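PDB 5IE9: nucleotide pyrophosphohydrolase from Bacillus cereus, which probably hydrolyses nucleoside triphosphates to the monophosphate and pyrophosphate, with the help of bound divalent metal, as a MazG-family pyrophosphohydrolase. Local coordinates for residues 15-20 and 70-75. Sequence-based numbering, arbitrary orientation.
Sequences AYIGQF and VLFVMI
Phe72 reaches out from helix 62-80 and brings CZ, the far end of its ring, obliquely against the CD2-CE2 bond of the Tyr16 ring. Phe72 CZ lies 4.0 Å from Tyr16 CE2, with CD2 of the same ring equally near, and the two side chains cross at about a right angle. Both extend from their helices with CG anti to the backbone N (chi1 169° in Tyr16, 176° in Phe72), which lets two long side chains bridge backbones whose CA atoms stay 11.1 Å apart at Tyr16 and Phe72. Ile17 adds a looser apolar touch through the end of its longer branch, CD1, at 4.3 Å from Phe72 CZ. After a type I turn from Ile17 to Phe20, Phe20 CE2 lies over one face of the Tyr16 ring, toward its rim. Gln19 NE2 donates to Tyr16 O at 2.8 Å, on a lone pair in the carbonyl plane, tying the turn back to the helix. The Phe72 side chain lies about 9 Å from the bound manganese. The contact joins the end of helix 6-17 to the middle of helix 62-80, which also packs against helix 27-49 through Val70 and Val73, both touching the manganese ligand Glu37. Ile75 packs further back along helix 6-17, and Phe96 of the second subunit meets both aromatic rings, edge-to-face with Phe72, extending this small surface cluster into the subunit interface of the all-helical MazG assembly.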
loop_
_atom_site.group_PDB
_atom_site.type_symbol
_atom_site.label_atom_id
_atom_site.label_comp_id
_atom_site.label_asym_id
_atom_site.label_seq_id
_atom_site.Cartn_x
_atom_site.Cartn_y
_atom_site.Cartn_z
ATOM N N ALA C 15 18.900 -13.842 -13.266
ATOM C CA ALA C 15 19.453 -13.989 -14.618
ATOM C C ALA C 15 18.912 -12.920 -15.580
ATOM O O ALA C 15 19.656 -12.412 -16.426
ATOM C CB ALA C 15 19.184 -15.386 -15.158
ATOM N N TYR C 16 17.628 -12.586 -15.429
ATOM C CA TYR C 16 16.956 -11.586 -16.251
ATOM C C TYR C 16 17.459 -10.171 -15.953
ATOM O O TYR C 16 17.696 -9.395 -16.878
ATOM C CB TYR C 16 15.433 -11.687 -16.084
ATOM C CG TYR C 16 14.657 -10.528 -16.675
ATOM C CD1 TYR C 16 14.438 -10.442 -18.052
ATOM C CD2 TYR C 16 14.141 -9.511 -15.854
ATOM C CE1 TYR C 16 13.739 -9.378 -18.603
ATOM C CE2 TYR C 16 13.432 -8.444 -16.396
ATOM C CZ TYR C 16 13.236 -8.386 -17.771
ATOM O OH TYR C 16 12.539 -7.337 -18.324
ATOM N N ILE C 17 17.607 -9.843 -14.670
ATOM C CA ILE C 17 18.122 -8.536 -14.244
ATOM C C ILE C 17 19.615 -8.392 -14.587
ATOM O O ILE C 17 20.063 -7.314 -14.992
ATOM C CB ILE C 17 17.829 -8.274 -12.737
ATOM C CG1 ILE C 17 16.308 -8.271 -12.447
ATOM C CG2 ILE C 17 18.498 -6.994 -12.232
ATOM C CD1 ILE C 17 15.486 -7.139 -13.048
ATOM N N GLY C 18 20.361 -9.492 -14.460
ATOM C CA GLY C 18 21.808 -9.530 -14.722
ATOM C C GLY C 18 22.281 -9.055 -16.089
ATOM O O GLY C 18 23.448 -8.675 -16.245
ATOM N N GLN C 19 21.377 -9.069 -17.070
ATOM C CA GLN C 19 21.686 -8.624 -18.429
ATOM C C GLN C 19 21.773 -7.100 -18.565
ATOM O O GLN C 19 22.446 -6.598 -19.465
ATOM C CB GLN C 19 20.711 -9.235 -19.453
ATOM C CG GLN C 19 19.306 -8.644 -19.491
ATOM C CD GLN C 19 18.314 -9.521 -20.243
ATOM O OE1 GLN C 19 18.506 -9.850 -21.419
ATOM N NE2 GLN C 19 17.237 -9.893 -19.569
ATOM N N PHE C 20 21.110 -6.382 -17.658
ATOM C CA PHE C 20 21.032 -4.918 -17.713
ATOM C C PHE C 20 22.162 -4.208 -16.979
ATOM O O PHE C 20 22.612 -4.667 -15.927
ATOM C CB PHE C 20 19.686 -4.428 -17.180
ATOM C CG PHE C 20 18.501 -5.012 -17.891
ATOM C CD1 PHE C 20 18.195 -4.636 -19.203
ATOM C CD2 PHE C 20 17.674 -5.934 -17.245
ATOM C CE1 PHE C 20 17.092 -5.177 -19.861
ATOM C CE2 PHE C 20 16.568 -6.477 -17.896
ATOM C CZ PHE C 20 16.280 -6.099 -19.206
ATOM N N VAL C 70 3.376 -8.718 -8.444
ATOM C CA VAL C 70 3.790 -8.442 -7.068
ATOM C C VAL C 70 4.935 -9.374 -6.678
ATOM O O VAL C 70 5.952 -8.918 -6.154
ATOM C CB VAL C 70 2.617 -8.537 -6.065
ATOM C CG1 VAL C 70 3.095 -8.239 -4.660
ATOM C CG2 VAL C 70 1.523 -7.541 -6.421
ATOM N N LEU C 71 4.781 -10.663 -6.986
ATOM C CA LEU C 71 5.778 -11.685 -6.679
ATOM C C LEU C 71 7.133 -11.393 -7.329
ATOM O O LEU C 71 8.176 -11.659 -6.735
ATOM C CB LEU C 71 5.273 -13.062 -7.125
ATOM C CG LEU C 71 5.595 -14.396 -6.419
ATOM C CD1 LEU C 71 5.911 -15.422 -7.494
ATOM C CD2 LEU C 71 6.718 -14.377 -5.385
ATOM N N PHE C 72 7.110 -10.845 -8.545
ATOM C CA PHE C 72 8.340 -10.509 -9.266
ATOM C C PHE C 72 9.151 -9.453 -8.518
ATOM O O PHE C 72 10.355 -9.630 -8.323
ATOM C CB PHE C 72 8.041 -10.066 -10.708
ATOM C CG PHE C 72 9.256 -9.606 -11.474
ATOM C CD1 PHE C 72 10.126 -10.527 -12.050
ATOM C CD2 PHE C 72 9.532 -8.239 -11.629
ATOM C CE1 PHE C 72 11.247 -10.103 -12.764
ATOM C CE2 PHE C 72 10.654 -7.809 -12.337
ATOM C CZ PHE C 72 11.515 -8.745 -12.904
ATOM N N VAL C 73 8.478 -8.378 -8.095
ATOM C CA VAL C 73 9.117 -7.251 -7.410
ATOM C C VAL C 73 9.642 -7.726 -6.057
ATOM O O VAL C 73 10.725 -7.319 -5.631
ATOM C CB VAL C 73 8.166 -6.031 -7.269
ATOM C CG1 VAL C 73 8.855 -4.851 -6.586
ATOM C CG2 VAL C 73 7.643 -5.592 -8.626
ATOM N N MET C 74 8.885 -8.608 -5.407
ATOM C CA MET C 74 9.321 -9.244 -4.171
ATOM C C MET C 74 10.617 -10.015 -4.353
ATOM O O MET C 74 11.535 -9.866 -3.543
ATOM C CB MET C 74 8.243 -10.163 -3.632
ATOM C CG MET C 74 7.317 -9.467 -2.665
ATOM S SD MET C 74 5.937 -10.530 -2.226
ATOM C CE MET C 74 4.776 -9.241 -1.799
ATOM N N ILE C 75 10.687 -10.819 -5.421
ATOM C CA ILE C 75 11.878 -11.599 -5.739
ATOM C C ILE C 75 13.047 -10.649 -6.000
ATOM O O ILE C 75 14.138 -10.851 -5.468
ATOM C CB ILE C 75 11.641 -12.603 -6.896
ATOM C CG1 ILE C 75 10.745 -13.754 -6.416
ATOM C CG2 ILE C 75 12.965 -13.175 -7.389
ATOM C CD1 ILE C 75 10.135 -14.608 -7.513
#